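Surface layer protein (Geobacillus stearothermophilus, PDB 4UJ7) probably self-assembles into the crystalline surface layer that coats the bacterial cell, this piece being its domains 5 and 6, the second with bound calcium. Local coordinates at residues 32-37 against 114-119; 63-68 against 75-80; 87-92 against 100-105; 137-142 against 181-186; 153-158 against 175-180. All blocks are in the same frame, centred on the assembly; numbering follows the deposited sequence. Where two conformers were deposited one is given.

From the N terminus, strand 32-41 comes first. Its residues 32-37 meet 114-119 in contact 1, which closes a long loop and brings the first Ig-like domain against the second. Contacts 2 and 3 both fall within that loop. Contact 2 closes the hairpin of strands 61-65 and 74-81, and contact 3 the hairpin of strands 85-93 and 96-105; they follow one another and pack together through Val63, Val79 and Ile89. Contact 4 opens only after contact 1 has closed, and joins strands 135-144 and 181-188. Contact 5 lies within its span and ties residues 153-158 to strand 171-178. A salt bridge from Lys32 to Asp181 also links contacts 1 and 4.

Contact 1 (32-37 against 114-119); sequences KATFKV and QIKVLD. With CA (calcium ion), chain C.
Lys36 reaches across from one domain to the other and bonds to a main-chain oxygen next to a calcium site. Its NZ donates to Asp119 O at 2.9 Å, from above the carbonyl plane. The chain is extended beyond CG, which carries the amine well away from its own strand. CE lies 3.1 Å from Leu118 O, and NZ is 3.2 Å from that same oxygen. An alanine in place of Lys36 would probably leave Asp119 O without this donor and open a gap beside Leu118 O. The other touches are looser. Thr34 OG1 stands 4.1 Å from Leu118 CD2, and the two side chains cross at about a right angle. Lys116 CE comes equally near the same hydroxyl. The Lys116 chain bends at its second torsion (chi2 94°) and its fourth, and NZ makes a weak bond to Val117 O. The two lysine amines are 5.0 Å apart, so their charges would probably repel. CB of Asp119 points away from residues 32-37. Its OD2 binds the calcium ion at 2.4 Å, while OD1 accepts from Gln137 N. Asp120, Lys122, Asn133 and Asp135 complete the protein ligands, and two waters also bind. The arrangement is an interface between two consecutive Ig-like (BIG2) domains, set beside a calcium site of the second.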
# COMPACT_ATOMS: atom_id res chain seq x y z
N LYS A 32 1.64 -10.09 -7.05
CA LYS A 32 1.70 -9.86 -5.61
C LYS A 32 0.63 -8.86 -5.20
O LYS A 32 0.15 -8.06 -6.01
CB LYS A 32 3.11 -9.45 -5.13
CG LYS A 32 3.62 -8.11 -5.63
CD LYS A 32 5.10 -7.96 -5.28
CE LYS A 32 5.55 -6.50 -5.39
NZ LYS A 32 5.96 -6.08 -6.77
N ALA A 33 0.22 -8.94 -3.95
CA ALA A 33 -0.75 -8.00 -3.37
C ALA A 33 -0.29 -7.61 -1.97
O ALA A 33 0.46 -8.35 -1.32
CB ALA A 33 -2.14 -8.63 -3.35
N THR A 34 -0.70 -6.44 -1.50
CA THR A 34 -0.32 -6.01 -0.15
C THR A 34 -1.54 -5.70 0.70
O THR A 34 -2.63 -5.42 0.18
CB THR A 34 0.62 -4.78 -0.14
OG1 THR A 34 -0.10 -3.60 -0.53
CG2 THR A 34 1.80 -4.97 -1.11
N PHE A 35 -1.34 -5.76 2.02
CA PHE A 35 -2.32 -5.24 2.97
C PHE A 35 -1.62 -4.73 4.21
O PHE A 35 -0.43 -4.99 4.40
CB PHE A 35 -3.43 -6.27 3.29
CG PHE A 35 -2.95 -7.51 4.02
CD1 PHE A 35 -2.90 -7.54 5.41
CD2 PHE A 35 -2.60 -8.66 3.31
CE1 PHE A 35 -2.49 -8.69 6.08
CE2 PHE A 35 -2.18 -9.81 3.99
CZ PHE A 35 -2.13 -9.82 5.38
N LYS A 36 -2.34 -3.99 5.04
CA LYS A 36 -1.75 -3.35 6.20
C LYS A 36 -2.20 -3.94 7.51
O LYS A 36 -3.37 -4.29 7.67
CB LYS A 36 -2.04 -1.86 6.20
CG LYS A 36 -1.19 -1.13 5.17
CD LYS A 36 -1.59 0.33 5.09
CE LYS A 36 -0.63 1.07 4.17
NZ LYS A 36 -1.19 2.41 3.90
N VAL A 37 -1.25 -4.04 8.42
CA VAL A 37 -1.49 -4.49 9.78
C VAL A 37 -1.27 -3.30 10.70
O VAL A 37 -0.30 -2.54 10.54
CB VAL A 37 -0.49 -5.62 10.15
CG1 VAL A 37 -0.36 -5.78 11.67
CG2 VAL A 37 -0.91 -6.90 9.47
N GLN A 114 -7.30 -0.14 -9.73
CA GLN A 114 -7.22 0.38 -8.37
C GLN A 114 -5.95 1.19 -8.25
O GLN A 114 -4.85 0.71 -8.56
CB GLN A 114 -7.24 -0.74 -7.32
CG GLN A 114 -8.60 -1.43 -7.21
CD GLN A 114 -8.59 -2.67 -6.32
OE1 GLN A 114 -7.62 -2.94 -5.60
NE2 GLN A 114 -9.70 -3.42 -6.36
N ILE A 115 -6.12 2.43 -7.78
CA ILE A 115 -5.03 3.31 -7.45
C ILE A 115 -4.77 3.16 -5.96
O ILE A 115 -5.61 3.49 -5.11
CB ILE A 115 -5.37 4.77 -7.83
CG1 ILE A 115 -5.72 4.85 -9.33
CG2 ILE A 115 -4.22 5.69 -7.44
CD1 ILE A 115 -6.41 6.13 -9.76
N LYS A 116 -3.60 2.61 -5.64
CA LYS A 116 -3.28 2.22 -4.29
C LYS A 116 -2.25 3.16 -3.64
O LYS A 116 -1.16 3.37 -4.18
CB LYS A 116 -2.71 0.81 -4.32
CG LYS A 116 -2.33 0.29 -2.97
CD LYS A 116 -3.47 -0.50 -2.39
CE LYS A 116 -3.11 -0.92 -0.97
NZ LYS A 116 -3.42 0.19 -0.04
N VAL A 117 -2.58 3.68 -2.46
CA VAL A 117 -1.64 4.48 -1.65
C VAL A 117 -0.95 3.55 -0.67
O VAL A 117 -1.61 2.96 0.20
CB VAL A 117 -2.39 5.60 -0.88
CG1 VAL A 117 -1.44 6.39 0.02
CG2 VAL A 117 -3.13 6.50 -1.85
N LEU A 118 0.37 3.41 -0.81
CA LEU A 118 1.12 2.44 -0.00
C LEU A 118 1.49 2.95 1.39
O LEU A 118 1.58 2.17 2.34
CB LEU A 118 2.37 1.99 -0.74
CG LEU A 118 2.18 1.23 -2.06
CD1 LEU A 118 3.54 1.05 -2.74
CD2 LEU A 118 1.49 -0.11 -1.86
N ASP A 119 1.70 4.25 1.50
CA ASP A 119 2.08 4.89 2.76
C ASP A 119 0.85 5.55 3.41
O ASP A 119 -0.27 5.05 3.27
CB ASP A 119 3.21 5.89 2.53
CG ASP A 119 2.79 7.05 1.66
OD1 ASP A 119 2.15 6.80 0.61
OD2 ASP A 119 3.08 8.19 2.07
CA CA C . 4.06 9.74 3.56
O HOH W 1 6.56 9.17 3.31
O HOH W 2 4.30 7.81 5.08

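Contact 2 (63-68 against 75-80); sequences VSVSNS and YTVTVN
The Tyr75 ring has Ser66 O at its edge, near the ring plane, with the oxygen 3.3 Å from CD1. Val65 CG2 comes to the ring obliquely and lies 3.7 Å from Tyr75 CB. The ring hydroxyl is held elsewhere, by Gly49 O and Gln72 N. Beside the ring, Ser66 grips the neighbouring strand twice. Its N donates to Thr76 O. With OG between its own backbone N and carbonyl carbon (chi1 69°), the hydroxyl is placed to accept from Thr76 N, at 2.9 Å in a nearly straight bond (171°). The two strands form an antiparallel beta hairpin at one side of a four-stranded sheet of the first Ig-like domain. Ser64 and Thr78 are a hydrogen-bonded pair, joined by two backbone bonds. Val63 with Val79 and Val65 with Val77 are non-hydrogen-bonded pairs. All four valines lie on one face, where Val53 and Ile89 of the other sheet cover them. Packing is tight there: Val63 CG2 is 3.4 Å from Val77 CG1, closer than usual for two carbons. Val63 CG2 also lies 4.2 Å from Val79 CG2. On the other face, Ser64 OG lies 3.7 Å from Thr78 CB, and Thr34 of strand 32-41 touches Thr76 and Thr78.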
# COMPACT_ATOMS: atom_id res chain seq x y z
N VAL A 63 4.94 -15.13 1.63
CA VAL A 63 4.60 -13.91 2.36
C VAL A 63 5.82 -13.26 3.00
O VAL A 63 6.78 -13.94 3.38
CB VAL A 63 3.50 -14.19 3.41
CG1 VAL A 63 4.03 -15.05 4.55
CG2 VAL A 63 2.89 -12.90 3.93
N SER A 64 5.79 -11.93 3.10
CA SER A 64 6.83 -11.20 3.79
C SER A 64 6.21 -9.98 4.47
O SER A 64 5.05 -9.65 4.21
CB SER A 64 7.93 -10.77 2.83
OG SER A 64 7.41 -9.90 1.84
N VAL A 65 6.95 -9.36 5.37
CA VAL A 65 6.44 -8.22 6.14
C VAL A 65 7.47 -7.11 6.21
O VAL A 65 8.69 -7.35 6.34
CB VAL A 65 5.95 -8.66 7.55
CG1 VAL A 65 7.04 -9.32 8.38
CG2 VAL A 65 5.34 -7.49 8.32
N SER A 66 6.99 -5.87 6.14
CA SER A 66 7.90 -4.71 6.14
C SER A 66 8.67 -4.55 7.45
O SER A 66 8.24 -5.04 8.52
CB SER A 66 7.11 -3.43 5.78
OG SER A 66 6.20 -3.06 6.82
N ASN A 67 9.82 -3.87 7.36
CA ASN A 67 10.73 -3.67 8.49
C ASN A 67 11.08 -4.97 9.20
O ASN A 67 11.34 -5.00 10.40
CB ASN A 67 10.26 -2.59 9.50
CG ASN A 67 11.44 -1.90 10.18
OD1 ASN A 67 12.28 -1.32 9.48
ND2 ASN A 67 11.54 -1.98 11.53
N SER A 68 11.04 -6.07 8.45
CA SER A 68 11.24 -7.41 9.02
C SER A 68 10.42 -7.64 10.29
O SER A 68 10.83 -8.36 11.20
CB SER A 68 12.73 -7.67 9.27
OG SER A 68 13.39 -7.59 8.02
N TYR A 75 2.56 -2.27 9.95
CA TYR A 75 3.38 -3.02 8.99
C TYR A 75 2.60 -3.27 7.70
O TYR A 75 1.36 -3.37 7.71
CB TYR A 75 3.75 -4.39 9.55
CG TYR A 75 4.57 -4.35 10.81
CD1 TYR A 75 5.96 -4.20 10.78
CD2 TYR A 75 3.94 -4.47 12.08
CE1 TYR A 75 6.70 -4.14 11.95
CE2 TYR A 75 4.68 -4.41 13.26
CZ TYR A 75 6.07 -4.27 13.18
OH TYR A 75 6.79 -4.22 14.34
N THR A 76 3.33 -3.41 6.60
CA THR A 76 2.76 -3.85 5.34
C THR A 76 3.13 -5.29 5.09
O THR A 76 4.32 -5.65 5.18
CB THR A 76 3.25 -2.97 4.18
OG1 THR A 76 2.72 -1.65 4.37
CG2 THR A 76 2.74 -3.51 2.85
N VAL A 77 2.13 -6.12 4.82
CA VAL A 77 2.34 -7.54 4.49
C VAL A 77 2.21 -7.69 2.98
O VAL A 77 1.27 -7.18 2.35
CB VAL A 77 1.31 -8.44 5.21
CG1 VAL A 77 1.44 -9.89 4.76
CG2 VAL A 77 1.43 -8.31 6.72
N THR A 78 3.17 -8.40 2.37
CA THR A 78 3.15 -8.69 0.93
C THR A 78 2.92 -10.17 0.69
O THR A 78 3.60 -11.00 1.28
CB THR A 78 4.48 -8.27 0.27
OG1 THR A 78 4.60 -6.85 0.39
CG2 THR A 78 4.50 -8.66 -1.22
N VAL A 79 1.95 -10.49 -0.16
CA VAL A 79 1.63 -11.87 -0.52
C VAL A 79 1.95 -12.11 -2.00
O VAL A 79 1.51 -11.36 -2.87
CB VAL A 79 0.13 -12.22 -0.22
CG1 VAL A 79 -0.22 -13.64 -0.67
CG2 VAL A 79 -0.21 -11.97 1.25
N ASN A 80 2.74 -13.15 -2.28
CA ASN A 80 3.13 -13.52 -3.64
C ASN A 80 2.36 -14.75 -4.09
O ASN A 80 2.44 -15.80 -3.44
CB ASN A 80 4.64 -13.79 -3.67
CG ASN A 80 5.46 -12.63 -3.11
OD1 ASN A 80 5.52 -11.55 -3.71
ND2 ASN A 80 6.10 -12.83 -1.95

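Contact 3 (87-92 against 100-105); sequences TTITIK and VPVNVV
Strands 87-92 and 100-105 run antiparallel, with 142° between their directions and axes that come within 4.5 Å. Ile89 and Val100 meet as a hydrogen-bonded pair, with two backbone bonds between them. Thr87 and Val102 form a second such pair, in which Val102 N stands above the plane of the Thr87 carbonyl. Thr88 and Pro101 lie between them as a non-hydrogen-bonded pair. The proline has no N-H, and this place in the pairing asks for none from it toward strand 87-92. Four buried side chains, Ile89, Ile91, Val100 and Val102, carry the packing. Val102 CG2 meets Ile89 CG1 at 3.6 Å, and the two side chains cross at an angle. With CG1 of Val102 anti to the backbone N (chi1 -179°), CG2 is left beside the N, where it meets the isoleucine. Ile89 CD1 is 3.9 Å from the same CG2, so two carbons of the isoleucine rest on one methyl. Further along, Ile91 CD1 reaches Val100 CG2 at 3.8 Å. These strands make a beta hairpin in the second sheet of an Ig-like beta sandwich. Phe35 of the facing sheet touches both Ile91 and Val100. At the other end, Thr87 lies side by side with Val102, its CG2 4.1 Å from Val102 CB. Thr88 and Pro101 occupy the opposite face. There Thr88 CB is 3.8 Å from Val100 O, and Thr88 OG1 is hydrogen-bonded to Asp56 OD2.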
# COMPACT_ATOMS: atom_id res chain seq x y z
N THR A 87 -5.13 -20.80 0.55
CA THR A 87 -4.41 -21.01 1.80
C THR A 87 -4.70 -19.88 2.79
O THR A 87 -5.69 -19.16 2.63
CB THR A 87 -2.88 -21.23 1.58
OG1 THR A 87 -2.29 -21.69 2.79
CG2 THR A 87 -2.18 -19.95 1.11
N THR A 88 -3.88 -19.74 3.82
CA THR A 88 -4.06 -18.68 4.81
C THR A 88 -2.69 -18.09 5.18
O THR A 88 -1.68 -18.82 5.14
CB THR A 88 -4.82 -19.18 6.08
OG1 THR A 88 -3.99 -20.04 6.85
CG2 THR A 88 -6.09 -19.96 5.70
N ILE A 89 -2.65 -16.79 5.44
CA ILE A 89 -1.51 -16.12 6.08
C ILE A 89 -1.82 -16.00 7.57
O ILE A 89 -2.85 -15.42 7.97
CB ILE A 89 -1.23 -14.67 5.55
CG1 ILE A 89 -0.99 -14.59 4.03
CG2 ILE A 89 -0.05 -14.03 6.30
CD1 ILE A 89 -0.04 -15.64 3.46
N THR A 90 -0.94 -16.55 8.40
CA THR A 90 -1.07 -16.41 9.84
C THR A 90 -0.15 -15.29 10.30
O THR A 90 1.06 -15.31 10.05
CB THR A 90 -0.76 -17.73 10.59
OG1 THR A 90 -1.67 -18.75 10.17
CG2 THR A 90 -0.85 -17.54 12.10
N ILE A 91 -0.72 -14.28 10.96
CA ILE A 91 0.03 -13.17 11.52
C ILE A 91 -0.03 -13.33 13.03
O ILE A 91 -1.12 -13.38 13.60
CB ILE A 91 -0.60 -11.84 11.07
CG1 ILE A 91 -0.60 -11.76 9.54
CG2 ILE A 91 0.14 -10.69 11.68
CD1 ILE A 91 -1.73 -10.91 9.00
N LYS A 92 1.13 -13.43 13.68
CA LYS A 92 1.19 -13.70 15.13
C LYS A 92 2.06 -12.70 15.86
O LYS A 92 3.15 -12.31 15.37
CB LYS A 92 1.71 -15.12 15.39
CG LYS A 92 1.35 -15.73 16.74
CD LYS A 92 1.57 -17.26 16.73
CE LYS A 92 0.48 -17.99 15.94
NZ LYS A 92 0.78 -19.39 15.47
N VAL A 100 -5.53 -14.77 7.76
CA VAL A 100 -6.11 -14.01 6.63
C VAL A 100 -6.20 -14.96 5.44
O VAL A 100 -5.19 -15.53 5.03
CB VAL A 100 -5.20 -12.81 6.26
CG1 VAL A 100 -5.78 -12.06 5.06
CG2 VAL A 100 -5.01 -11.86 7.43
N PRO A 101 -7.42 -15.15 4.89
CA PRO A 101 -7.60 -15.98 3.71
C PRO A 101 -6.78 -15.50 2.52
O PRO A 101 -6.58 -14.29 2.36
CB PRO A 101 -9.11 -15.81 3.40
CG PRO A 101 -9.73 -15.45 4.70
CD PRO A 101 -8.70 -14.65 5.43
N VAL A 102 -6.29 -16.45 1.72
CA VAL A 102 -5.60 -16.16 0.46
C VAL A 102 -6.12 -17.06 -0.65
O VAL A 102 -6.20 -18.28 -0.46
CB VAL A 102 -4.07 -16.41 0.55
CG1 VAL A 102 -3.39 -16.08 -0.77
CG2 VAL A 102 -3.45 -15.59 1.66
N ASN A 103 -6.48 -16.46 -1.78
CA ASN A 103 -6.88 -17.21 -2.96
C ASN A 103 -6.02 -16.79 -4.15
O ASN A 103 -5.94 -15.60 -4.50
CB ASN A 103 -8.38 -17.01 -3.23
CG ASN A 103 -8.95 -18.05 -4.18
OD1 ASN A 103 -8.54 -19.21 -4.17
ND2 ASN A 103 -9.92 -17.63 -4.99
N VAL A 104 -5.36 -17.78 -4.75
CA VAL A 104 -4.53 -17.56 -5.93
C VAL A 104 -5.26 -18.17 -7.11
O VAL A 104 -5.61 -19.34 -7.09
CB VAL A 104 -3.12 -18.19 -5.79
CG1 VAL A 104 -2.27 -17.85 -7.00
CG2 VAL A 104 -2.43 -17.69 -4.53
N VAL A 105 -5.51 -17.35 -8.12
CA VAL A 105 -6.35 -17.75 -9.26
C VAL A 105 -5.59 -17.64 -10.58
O VAL A 105 -4.48 -17.10 -10.63
CB VAL A 105 -7.65 -16.91 -9.33
CG1 VAL A 105 -8.45 -17.07 -8.04
CG2 VAL A 105 -7.34 -15.44 -9.60

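Contact 4 (137-142 against 181-186); sequences QLKVYA and DTVYVI
Leu138, Lys139 and Gln137 bury the most surface in this contact, and each meets strand 181-186 in its own way. Lys139 brings its amine over to the start of that strand. Its chain is extended until the last bend (chi4 -68°), which sets NZ 2.7 Å from Asp181 OD1 in a salt bridge. The amine meets that oxygen on its syn side, 33° out of the carboxylate plane. NZ also donates to Thr182 O at 2.9 Å, from above the carbonyl plane. Asp152 gives the buried amine a second carboxylate, and Lys32 of the first domain pairs with Asp181. Leu138 is joined to Tyr184 by two backbone bonds, as a hydrogen-bonded antiparallel pair. Its CB lies 4.1 Å from Tyr184 CB, and its CD1 is 4.0 Å from Ile186 CG1. Gln137 lays its length over one methyl of Val183: CB is 3.7 Å and NE2 3.6 Å from Val183 CG1. Gln137 has two conformers, so the NE2 approach is less sure. Strands 135-144 and 181-188 are neighbours in one antiparallel sheet of the second Ig-like domain, with Leu138 and Ile186 both touching Leu199 of strand 195-203 in the facing sheet, as in an Ig-like beta sandwich.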
# COMPACT_ATOMS: atom_id res chain seq x y z
N GLN A 137 3.77 7.13 -1.86
CA GLN A 137 4.10 6.06 -2.78
C GLN A 137 2.83 5.45 -3.33
O GLN A 137 1.94 5.07 -2.56
CB GLN A 137 4.88 4.98 -2.05
CG GLN A 137 6.33 5.35 -1.81
CD GLN A 137 7.09 4.15 -1.31
OE1 GLN A 137 6.73 3.56 -0.28
NE2 GLN A 137 8.10 3.75 -2.05
N LEU A 138 2.76 5.35 -4.65
CA LEU A 138 1.56 4.85 -5.34
C LEU A 138 1.86 3.66 -6.24
O LEU A 138 2.92 3.58 -6.86
CB LEU A 138 0.97 5.96 -6.24
CG LEU A 138 0.61 7.26 -5.53
CD1 LEU A 138 0.20 8.30 -6.58
CD2 LEU A 138 -0.49 7.09 -4.49
N LYS A 139 0.91 2.72 -6.29
CA LYS A 139 0.89 1.72 -7.35
C LYS A 139 -0.48 1.75 -8.03
O LYS A 139 -1.46 2.23 -7.45
CB LYS A 139 1.18 0.31 -6.80
CG LYS A 139 2.68 0.02 -6.66
CD LYS A 139 2.87 -1.38 -6.09
CE LYS A 139 4.34 -1.77 -6.10
NZ LYS A 139 4.82 -1.95 -7.49
N VAL A 140 -0.52 1.28 -9.27
CA VAL A 140 -1.79 1.13 -9.98
C VAL A 140 -1.93 -0.33 -10.40
O VAL A 140 -1.06 -0.86 -11.09
CB VAL A 140 -1.91 2.08 -11.19
CG1 VAL A 140 -3.28 1.94 -11.84
CG2 VAL A 140 -1.70 3.53 -10.77
N TYR A 141 -3.01 -0.98 -9.95
CA TYR A 141 -3.30 -2.38 -10.29
C TYR A 141 -4.41 -2.53 -11.31
O TYR A 141 -5.40 -1.79 -11.29
CB TYR A 141 -3.69 -3.17 -9.04
CG TYR A 141 -2.63 -3.21 -7.98
CD1 TYR A 141 -1.50 -4.01 -8.13
CD2 TYR A 141 -2.75 -2.45 -6.82
CE1 TYR A 141 -0.51 -4.05 -7.15
CE2 TYR A 141 -1.78 -2.47 -5.85
CZ TYR A 141 -0.67 -3.27 -6.02
OH TYR A 141 0.29 -3.32 -5.03
N ALA A 142 -4.25 -3.54 -12.16
CA ALA A 142 -5.36 -4.05 -12.97
C ALA A 142 -6.09 -5.18 -12.21
O ALA A 142 -5.46 -6.07 -11.63
CB ALA A 142 -4.85 -4.52 -14.32
N ASP A 181 10.15 -3.85 -10.67
CA ASP A 181 9.04 -3.31 -9.86
C ASP A 181 9.05 -1.78 -9.89
O ASP A 181 10.09 -1.15 -9.67
CB ASP A 181 9.12 -3.77 -8.41
CG ASP A 181 7.96 -3.26 -7.57
OD1 ASP A 181 6.83 -3.78 -7.74
OD2 ASP A 181 8.15 -2.34 -6.74
N THR A 182 7.88 -1.19 -10.15
CA THR A 182 7.77 0.27 -10.26
C THR A 182 6.86 0.86 -9.17
O THR A 182 5.75 0.37 -8.94
CB THR A 182 7.23 0.66 -11.66
OG1 THR A 182 8.14 0.19 -12.66
CG2 THR A 182 7.05 2.17 -11.80
N VAL A 183 7.35 1.91 -8.50
CA VAL A 183 6.52 2.71 -7.57
C VAL A 183 6.49 4.15 -8.09
O VAL A 183 7.52 4.66 -8.55
CB VAL A 183 7.10 2.67 -6.14
CG1 VAL A 183 6.29 3.51 -5.18
CG2 VAL A 183 7.18 1.22 -5.64
N TYR A 184 5.32 4.80 -8.05
CA TYR A 184 5.28 6.22 -8.39
C TYR A 184 5.49 7.01 -7.09
O TYR A 184 4.71 6.87 -6.14
CB TYR A 184 3.92 6.57 -9.02
CG TYR A 184 4.00 7.21 -10.39
CD1 TYR A 184 4.55 8.48 -10.55
CD2 TYR A 184 3.52 6.54 -11.52
CE1 TYR A 184 4.62 9.09 -11.80
CE2 TYR A 184 3.58 7.14 -12.78
CZ TYR A 184 4.13 8.41 -12.92
OH TYR A 184 4.20 9.03 -14.16
N VAL A 185 6.55 7.81 -7.05
CA VAL A 185 6.96 8.49 -5.83
C VAL A 185 6.63 9.96 -5.96
O VAL A 185 7.06 10.63 -6.91
CB VAL A 185 8.46 8.26 -5.56
CG1 VAL A 185 8.89 8.99 -4.29
CG2 VAL A 185 8.76 6.77 -5.45
N ILE A 186 5.86 10.45 -4.99
CA ILE A 186 5.41 11.84 -4.97
C ILE A 186 6.18 12.58 -3.87
O ILE A 186 6.24 12.13 -2.73
CB ILE A 186 3.88 11.91 -4.66
CG1 ILE A 186 3.07 10.84 -5.44
CG2 ILE A 186 3.37 13.33 -4.94
CD1 ILE A 186 3.25 10.90 -6.94

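Contact 5 (153-158 against 175-180); sequences ITNDVT and KSTANG
Lys175 sets CG anti to its carbonyl carbon (chi1 -72°) and then runs extended, which carries its amine to residues 153-158. Asn155 has CG anti to its backbone N (chi1 -163°), and its OD1 lies beside the lysine chain. The two side chains cross at about a right angle, with Asn155 OD1 3.7 Å from Lys175 CD. The lysine NZ donates to Asn155 O at 3.0 Å, standing above the carbonyl plane. A weak bond to Val157 O is less certain, because that oxygen is modelled too close to a neighbour. One water bridges the pair: it accepts from Lys175 NZ and donates to Asn155 OD1, each at 3.0 Å. An alanine in place of Lys175 would probably leave Asn155 O without this donor and the water without one of its holders. Thr177 adds a lighter touch, its OG1 3.7 Å from Asn155 OD1; that hydroxyl bonds to Thr182 OG1. Within the loop, Asp156 N donates to Ile153 O at 2.8 Å. The loop links strand 149-152 to strand 158-160. Thr154 and Asn155 touch Thr182 of strand 181-188, and Val157 packs on Val140, Val201 and Leu208 of strands 135-144, 195-203 and 206-216.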
# COMPACT_ATOMS: atom_id res chain seq x y z
N ILE A 153 0.34 -2.28 -13.14
CA ILE A 153 0.51 -1.46 -14.33
C ILE A 153 1.12 -0.10 -14.02
O ILE A 153 1.07 0.82 -14.84
CB ILE A 153 -0.81 -1.30 -15.15
CG1 ILE A 153 -1.90 -0.55 -14.37
CG2 ILE A 153 -1.31 -2.66 -15.65
CD1 ILE A 153 -3.04 -0.04 -15.24
N THR A 154 1.75 0.01 -12.85
CA THR A 154 2.35 1.28 -12.42
C THR A 154 3.32 1.87 -13.43
O THR A 154 3.35 3.09 -13.62
CB THR A 154 3.05 1.15 -11.05
OG1 THR A 154 2.15 0.50 -10.14
CG2 THR A 154 3.40 2.52 -10.47
N ASN A 155 4.10 1.01 -14.08
CA ASN A 155 5.06 1.48 -15.07
C ASN A 155 4.41 1.95 -16.38
O ASN A 155 5.02 2.70 -17.14
CB ASN A 155 6.09 0.39 -15.36
CG ASN A 155 7.32 0.95 -16.06
OD1 ASN A 155 7.79 2.05 -15.76
ND2 ASN A 155 7.85 0.19 -17.00
N ASP A 156 3.17 1.53 -16.62
CA ASP A 156 2.47 1.81 -17.88
C ASP A 156 1.71 3.13 -17.86
O ASP A 156 1.38 3.69 -18.92
CB ASP A 156 1.49 0.68 -18.20
CG ASP A 156 2.15 -0.68 -18.32
OD1 ASP A 156 3.29 -0.76 -18.83
OD2 ASP A 156 1.52 -1.67 -17.91
N VAL A 157 1.41 3.61 -16.66
CA VAL A 157 0.57 4.78 -16.49
C VAL A 157 1.42 6.05 -16.43
O VAL A 157 2.64 5.98 -16.25
CB VAL A 157 -0.34 4.70 -15.22
CG1 VAL A 157 -1.21 3.44 -15.23
CG2 VAL A 157 0.48 4.75 -13.93
N THR A 158 0.77 7.19 -16.60
CA THR A 158 1.39 8.48 -16.33
C THR A 158 0.55 9.18 -15.25
O THR A 158 -0.68 9.15 -15.30
CB THR A 158 1.47 9.32 -17.62
OG1 THR A 158 2.14 8.56 -18.63
CG2 THR A 158 2.24 10.62 -17.40
N LYS A 175 8.37 8.04 -11.62
CA LYS A 175 8.45 6.58 -11.59
C LYS A 175 9.81 6.14 -11.10
O LYS A 175 10.84 6.59 -11.60
CB LYS A 175 8.25 5.99 -12.98
CG LYS A 175 6.84 6.08 -13.49
CD LYS A 175 6.71 5.42 -14.86
CE LYS A 175 5.36 5.77 -15.44
NZ LYS A 175 5.31 5.64 -16.92
N SER A 176 9.81 5.23 -10.13
CA SER A 176 11.05 4.67 -9.62
C SER A 176 11.00 3.17 -9.83
O SER A 176 10.17 2.49 -9.23
CB SER A 176 11.23 5.01 -8.15
OG SER A 176 11.32 6.42 -8.02
N THR A 177 11.86 2.67 -10.72
CA THR A 177 11.79 1.28 -11.17
C THR A 177 13.09 0.56 -10.84
O THR A 177 14.17 1.04 -11.18
CB THR A 177 11.54 1.21 -12.68
OG1 THR A 177 10.28 1.83 -12.97
CG2 THR A 177 11.51 -0.24 -13.16
N ALA A 178 12.97 -0.59 -10.18
CA ALA A 178 14.13 -1.42 -9.89
C ALA A 178 13.72 -2.87 -9.89
O ALA A 178 12.66 -3.21 -9.36
CB ALA A 178 14.75 -1.05 -8.55
N ASN A 179 14.55 -3.71 -10.48
CA ASN A 179 14.32 -5.16 -10.46
C ASN A 179 12.93 -5.53 -10.99
O ASN A 179 12.30 -6.47 -10.51
CB ASN A 179 14.54 -5.75 -9.05
CG ASN A 179 15.78 -5.21 -8.36
OD1 ASN A 179 16.88 -5.26 -8.90
ND2 ASN A 179 15.61 -4.67 -7.15
N GLY A 180 12.45 -4.77 -11.97
CA GLY A 180 11.15 -5.00 -12.58
C GLY A 180 9.94 -4.49 -11.82
O GLY A 180 8.81 -4.69 -12.27
O HOH W 3 7.77 4.19 -17.87